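Local coordinates for structural polyprotein, VP3 (Israeli acute paralysis virus, PDB 5CDD), which probably serves as a structural building block of the virus capsid, contributing one of the jelly-roll proteins of its shell, at residues R152-F157 and C239-T244; A64-L69 and P96-S101. All blocks are in the same frame, centred on the assembly; numbering follows the deposited sequence.

Contact 1: R152-F157 and C239-T244; sequences RLEIFF and CIRPVT
Strands 152-157 and 239-242 run antiparallel, their axes 4.5 Å apart at 154°, with pairing from Phe156-Cys239 to Arg152-Thr244. They form the middle of the four-stranded CHEF sheet of the viral jelly roll. A classic beta bulge shifts the register by one residue: Arg152 O accepts from Val243 N at 2.7 Å and from Thr244 N at 3.3 Å.

On the Glu154 face, the carboxylate lies alongside the Arg241 guanidinium. Glu154 CG is anti to the backbone N (chi1 170°) and the chain runs on extended to CD; OE1 lies at the guanidinium edge, 3.3 Å from Arg241 NH2. NH2 meets the syn side of OE1 but from out of the carboxylate plane, and NE adds a weak bond. Glu154 OE2 binds Ser185 OG, and Arg241 NH1 binds Ala183 O and Leu178 O, tying the salt bridge to a loop. Phe156 CE2 sits over one guanidinium face, 3.5 Å from Arg241 CZ, although the planes are 56° apart. Cys239 CB lies over one face of the Phe156 ring. On the other face of the sheet, the Ile240 and Leu153 side chains cross at a slant, Ile240 CG2 3.4 Å from Leu153 CG. At the bulge itself, Thr244 OG1 lies at the edge of the Arg152 guanidinium, 3.1 Å from NE in a weak hydrogen bond.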
loop_
_atom_site.group_PDB
_atom_site.type_symbol
_atom_site.label_atom_id
_atom_site.label_comp_id
_atom_site.label_asym_id
_atom_site.label_seq_id
_atom_site.Cartn_x
_atom_site.Cartn_y
_atom_site.Cartn_z
ATOM N N ARG B 152 -65.310 -28.865 -24.727
ATOM C CA ARG B 152 -64.494 -27.728 -24.331
ATOM C C ARG B 152 -64.349 -27.617 -22.824
ATOM O O ARG B 152 -65.338 -27.563 -22.098
ATOM C CB ARG B 152 -65.096 -26.439 -24.886
ATOM C CG ARG B 152 -64.905 -26.282 -26.378
ATOM C CD ARG B 152 -66.192 -25.849 -27.063
ATOM N NE ARG B 152 -66.704 -24.595 -26.531
ATOM C CZ ARG B 152 -66.062 -23.434 -26.600
ATOM N NH1 ARG B 152 -64.874 -23.364 -27.185
ATOM N NH2 ARG B 152 -66.604 -22.344 -26.068
ATOM N N LEU B 153 -63.103 -27.574 -22.363
ATOM C CA LEU B 153 -62.811 -27.477 -20.941
ATOM C C LEU B 153 -62.456 -26.034 -20.587
ATOM O O LEU B 153 -61.759 -25.354 -21.337
ATOM C CB LEU B 153 -61.654 -28.424 -20.601
ATOM C CG LEU B 153 -61.524 -28.986 -19.184
ATOM C CD1 LEU B 153 -62.811 -29.681 -18.763
ATOM C CD2 LEU B 153 -60.361 -29.964 -19.155
ATOM N N GLU B 154 -62.952 -25.568 -19.446
ATOM C CA GLU B 154 -62.694 -24.206 -18.997
ATOM C C GLU B 154 -61.800 -24.198 -17.766
ATOM O O GLU B 154 -62.010 -24.969 -16.829
ATOM C CB GLU B 154 -64.012 -23.507 -18.667
ATOM C CG GLU B 154 -63.862 -22.164 -17.973
ATOM C CD GLU B 154 -65.189 -21.615 -17.479
ATOM O OE1 GLU B 154 -65.878 -22.314 -16.703
ATOM O OE2 GLU B 154 -65.542 -20.479 -17.865
ATOM N N ILE B 155 -60.801 -23.324 -17.775
ATOM C CA ILE B 155 -59.882 -23.199 -16.652
ATOM C C ILE B 155 -59.747 -21.713 -16.348
ATOM O O ILE B 155 -59.175 -20.966 -17.139
ATOM C CB ILE B 155 -58.490 -23.770 -16.995
ATOM C CG1 ILE B 155 -58.620 -25.209 -17.500
ATOM C CG2 ILE B 155 -57.601 -23.733 -15.763
ATOM C CD1 ILE B 155 -58.154 -25.411 -18.933
ATOM N N PHE B 156 -60.284 -21.286 -15.210
ATOM C CA PHE B 156 -60.220 -19.880 -14.837
ATOM C C PHE B 156 -59.545 -19.690 -13.486
ATOM O O PHE B 156 -59.441 -20.630 -12.696
ATOM C CB PHE B 156 -61.631 -19.270 -14.827
ATOM C CG PHE B 156 -62.528 -19.801 -13.740
ATOM C CD1 PHE B 156 -62.582 -19.176 -12.496
ATOM C CD2 PHE B 156 -63.325 -20.921 -13.961
ATOM C CE1 PHE B 156 -63.416 -19.659 -11.487
ATOM C CE2 PHE B 156 -64.160 -21.410 -12.959
ATOM C CZ PHE B 156 -64.205 -20.777 -11.720
ATOM N N PHE B 157 -59.077 -18.471 -13.235
ATOM C CA PHE B 157 -58.403 -18.151 -11.983
ATOM C C PHE B 157 -59.232 -17.221 -11.107
ATOM O O PHE B 157 -59.766 -16.210 -11.572
ATOM C CB PHE B 157 -57.044 -17.500 -12.256
ATOM C CG PHE B 157 -56.331 -17.047 -11.010
ATOM C CD1 PHE B 157 -55.863 -17.973 -10.083
ATOM C CD2 PHE B 157 -56.156 -15.691 -10.746
ATOM C CE1 PHE B 157 -55.232 -17.555 -8.909
ATOM C CE2 PHE B 157 -55.527 -15.265 -9.577
ATOM C CZ PHE B 157 -55.065 -16.199 -8.657
ATOM N N CYS B 239 -59.835 -23.446 -11.548
ATOM C CA CYS B 239 -61.010 -24.298 -11.584
ATOM C C CYS B 239 -61.224 -24.851 -12.986
ATOM O O CYS B 239 -61.284 -24.095 -13.958
ATOM C CB CYS B 239 -62.234 -23.503 -11.130
ATOM S SG CYS B 239 -63.680 -24.509 -10.785
ATOM N N ILE B 240 -61.335 -26.173 -13.082
ATOM C CA ILE B 240 -61.536 -26.837 -14.365
ATOM C C ILE B 240 -62.983 -27.317 -14.509
ATOM O O ILE B 240 -63.382 -28.317 -13.910
ATOM C CB ILE B 240 -60.581 -28.042 -14.510
ATOM C CG1 ILE B 240 -59.142 -27.591 -14.254
ATOM C CG2 ILE B 240 -60.699 -28.637 -15.904
ATOM C CD1 ILE B 240 -58.126 -28.712 -14.291
ATOM N N ARG B 241 -63.763 -26.595 -15.312
ATOM C CA ARG B 241 -65.167 -26.930 -15.533
ATOM C C ARG B 241 -65.484 -27.027 -17.020
ATOM O O ARG B 241 -65.020 -26.211 -17.816
ATOM C CB ARG B 241 -66.070 -25.865 -14.903
ATOM C CG ARG B 241 -65.784 -25.587 -13.441
ATOM C CD ARG B 241 -66.772 -24.584 -12.866
ATOM N NE ARG B 241 -66.856 -23.371 -13.671
ATOM C CZ ARG B 241 -67.490 -22.267 -13.291
ATOM N NH1 ARG B 241 -68.096 -22.221 -12.112
ATOM N NH2 ARG B 241 -67.523 -21.210 -14.090
ATOM N N PRO B 242 -66.282 -28.031 -17.414
ATOM C CA PRO B 242 -66.640 -28.194 -18.825
ATOM C C PRO B 242 -67.572 -27.081 -19.302
ATOM O O PRO B 242 -68.541 -26.744 -18.623
ATOM C CB PRO B 242 -67.330 -29.558 -18.853
ATOM C CG PRO B 242 -66.729 -30.279 -17.680
ATOM C CD PRO B 242 -66.698 -29.206 -16.630
ATOM N N VAL B 243 -67.271 -26.504 -20.460
ATOM C CA VAL B 243 -68.111 -25.454 -21.032
ATOM C C VAL B 243 -69.074 -26.156 -21.981
ATOM O O VAL B 243 -70.256 -25.820 -22.062
ATOM C CB VAL B 243 -67.273 -24.432 -21.831
ATOM C CG1 VAL B 243 -68.188 -23.460 -22.557
ATOM C CG2 VAL B 243 -66.356 -23.678 -20.896
ATOM N N THR B 244 -68.536 -27.142 -22.692
ATOM C CA THR B 244 -69.290 -27.951 -23.639
ATOM C C THR B 244 -69.111 -29.404 -23.214
ATOM O O THR B 244 -67.987 -29.896 -23.116
ATOM C CB THR B 244 -68.757 -27.772 -25.074
ATOM O OG1 THR B 244 -69.004 -26.430 -25.509
ATOM C CG2 THR B 244 -69.433 -28.749 -26.026
#

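Contact 2: A64-L69 and P96-S101; sequences AVKHVL and PCYSKS
His67 and Tyr98 meet tip to tip, and that meeting is the tight part of this contact. His67 NE2 and Tyr98 OH are 2.7 Å apart in a hydrogen bond that either could donate; its angle of 131° makes it a bent one. NE2 lies near the plane of the tyrosine ring, at its edge, whereas the hydroxyl approaches the imidazole obliquely. The ring planes are 31° apart and touch rim to rim, so the pair is joined by its polar tips and not by stacking. The phenol is flanked by Trp87, edge-to-face, and by Ile91 and Pro92. Elsewhere the backbones stay well apart, the nearest CA atoms, those of Lys66 and Ser99, being 8.6 Å from each other; side chains alone meet, and the two segments bury only 195 Å² between them.

The bulge that brings two successive side chains to this spot is a classic one: Lys66 and His67 both face Val260, where strand 64-72, strand B of the jelly roll, pairs with strand 255-265 in the BIDG sheet. The residues at 96-101 belong to the loop that follows strand 90-92.

Between Lys66 and the tyrosine the fit is looser. Bent at chi2 and chi3, the lysine chain slides past Tyr98 in the opposite direction, coming no nearer than 3.9 Å, from Lys66 CB to Tyr98 OH; NZ stands 5.2 Å from the Tyr98 ring centroid, at most a weak cation-pi attraction. NZ is also 2.8 Å from Ser99 OG and 3.6 Å from Cys97 SG. Its strong partners lie outside the two segments: a salt bridge to Glu124 OE1 and a hydrogen bond to Asp119 O. Asp119 OD2 also bonds Ser99 OG.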
loop_
_atom_site.group_PDB
_atom_site.type_symbol
_atom_site.label_atom_id
_atom_site.label_comp_id
_atom_site.label_asym_id
_atom_site.label_seq_id
_atom_site.Cartn_x
_atom_site.Cartn_y
_atom_site.Cartn_z
ATOM N N ALA B 64 -43.959 -31.986 -12.682
ATOM C CA ALA B 64 -44.430 -33.183 -11.996
ATOM C C ALA B 64 -45.953 -33.258 -12.076
ATOM O O ALA B 64 -46.634 -32.231 -12.067
ATOM C CB ALA B 64 -43.981 -33.169 -10.541
ATOM N N VAL B 65 -46.483 -34.474 -12.159
ATOM C CA VAL B 65 -47.927 -34.677 -12.245
ATOM C C VAL B 65 -48.580 -34.702 -10.865
ATOM O O VAL B 65 -48.184 -35.474 -9.992
ATOM C CB VAL B 65 -48.261 -36.003 -12.956
ATOM C CG1 VAL B 65 -49.750 -36.153 -13.093
ATOM C CG2 VAL B 65 -47.634 -36.030 -14.317
ATOM N N LYS B 66 -49.586 -33.853 -10.676
ATOM C CA LYS B 66 -50.299 -33.787 -9.410
ATOM C C LYS B 66 -51.687 -34.412 -9.524
ATOM O O LYS B 66 -52.213 -34.947 -8.546
ATOM C CB LYS B 66 -50.419 -32.332 -8.945
ATOM C CG LYS B 66 -49.116 -31.705 -8.468
ATOM C CD LYS B 66 -48.649 -32.291 -7.136
ATOM C CE LYS B 66 -49.617 -31.980 -6.005
ATOM N NZ LYS B 66 -49.147 -32.500 -4.691
ATOM N N HIS B 67 -52.274 -34.355 -10.717
ATOM C CA HIS B 67 -53.606 -34.909 -10.928
ATOM C C HIS B 67 -53.795 -35.632 -12.257
ATOM O O HIS B 67 -53.174 -35.293 -13.262
ATOM C CB HIS B 67 -54.655 -33.799 -10.844
ATOM C CG HIS B 67 -54.573 -32.978 -9.598
ATOM N ND1 HIS B 67 -54.746 -33.515 -8.342
ATOM C CD2 HIS B 67 -54.333 -31.658 -9.415
ATOM C CE1 HIS B 67 -54.614 -32.562 -7.437
ATOM N NE2 HIS B 67 -54.363 -31.425 -8.062
ATOM N N VAL B 68 -54.669 -36.632 -12.235
ATOM C CA VAL B 68 -55.029 -37.407 -13.415
ATOM C C VAL B 68 -56.537 -37.592 -13.269
ATOM O O VAL B 68 -57.008 -38.624 -12.792
ATOM C CB VAL B 68 -54.342 -38.792 -13.446
ATOM C CG1 VAL B 68 -54.775 -39.550 -14.690
ATOM C CG2 VAL B 68 -52.832 -38.628 -13.444
ATOM N N LEU B 69 -57.285 -36.568 -13.668
ATOM C CA LEU B 69 -58.739 -36.567 -13.567
ATOM C C LEU B 69 -59.445 -37.392 -14.638
ATOM O O LEU B 69 -58.852 -37.770 -15.648
ATOM C CB LEU B 69 -59.248 -35.126 -13.635
ATOM C CG LEU B 69 -58.538 -34.107 -12.741
ATOM C CD1 LEU B 69 -59.033 -32.714 -13.085
ATOM C CD2 LEU B 69 -58.784 -34.424 -11.276
ATOM N N PRO B 96 -46.381 -24.006 -2.276
ATOM C CA PRO B 96 -46.457 -25.027 -1.223
ATOM C C PRO B 96 -47.346 -26.201 -1.635
ATOM O O PRO B 96 -48.122 -26.097 -2.586
ATOM C CB PRO B 96 -47.045 -24.261 -0.041
ATOM C CG PRO B 96 -46.573 -22.867 -0.270
ATOM C CD PRO B 96 -46.797 -22.694 -1.748
ATOM N N CYS B 97 -47.239 -27.314 -0.917
ATOM C CA CYS B 97 -48.048 -28.484 -1.230
ATOM C C CYS B 97 -49.435 -28.340 -0.606
ATOM O O CYS B 97 -49.570 -27.828 0.505
ATOM C CB CYS B 97 -47.370 -29.755 -0.715
ATOM S SG CYS B 97 -47.970 -31.253 -1.525
ATOM N N TYR B 98 -50.460 -28.792 -1.321
ATOM C CA TYR B 98 -51.831 -28.683 -0.835
ATOM C C TYR B 98 -52.542 -30.022 -0.673
ATOM O O TYR B 98 -53.569 -30.107 0.003
ATOM C CB TYR B 98 -52.640 -27.787 -1.775
ATOM C CG TYR B 98 -52.653 -28.267 -3.209
ATOM C CD1 TYR B 98 -53.446 -29.347 -3.598
ATOM C CD2 TYR B 98 -51.854 -27.655 -4.174
ATOM C CE1 TYR B 98 -53.442 -29.809 -4.914
ATOM C CE2 TYR B 98 -51.841 -28.109 -5.492
ATOM C CZ TYR B 98 -52.637 -29.185 -5.853
ATOM O OH TYR B 98 -52.626 -29.639 -7.150
ATOM N N SER B 99 -52.000 -31.067 -1.288
ATOM C CA SER B 99 -52.613 -32.387 -1.204
ATOM C C SER B 99 -51.836 -33.330 -0.296
ATOM O O SER B 99 -50.606 -33.346 -0.304
ATOM C CB SER B 99 -52.728 -33.004 -2.600
ATOM O OG SER B 99 -51.451 -33.174 -3.189
ATOM N N LYS B 100 -52.568 -34.116 0.486
ATOM C CA LYS B 100 -51.954 -35.075 1.393
ATOM C C LYS B 100 -52.850 -36.291 1.563
ATOM O O LYS B 100 -54.045 -36.247 1.272
ATOM C CB LYS B 100 -51.700 -34.439 2.762
ATOM C CG LYS B 100 -52.960 -34.104 3.537
ATOM C CD LYS B 100 -52.632 -33.404 4.844
ATOM C CE LYS B 100 -53.894 -32.912 5.527
ATOM N NZ LYS B 100 -53.593 -32.053 6.702
ATOM N N SER B 101 -52.254 -37.381 2.028
ATOM C CA SER B 101 -52.971 -38.620 2.268
ATOM C C SER B 101 -52.685 -39.016 3.708
ATOM O O SER B 101 -51.594 -38.766 4.216
ATOM C CB SER B 101 -52.478 -39.712 1.320
ATOM O OG SER B 101 -53.112 -40.947 1.596
#

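The centres of contacts 1 and 2 are about 19 Å apart in one jelly-roll sandwich: contact 1 lies within the CHEF sheet, while contact 2 runs from the BIDG sheet to the loop leaving strand C. Contact 2 closes first along the chain, joining strand 64-72 to the loop after strand 90-92; contact 1 follows, pairing strands 150-159 and 236-247. Strand 90-92 is an edge strand of the CHEF sheet within this chain and pairs with 236-247, so the loop in contact 2 leaves the sheet that holds contact 1. The two contacts touch where Ile240 CD1 packs on Leu69 CD1 at 4.3 Å, one of the places where the layers meet. Both sites are buried, consistent with parts of the capsid protein's structural core.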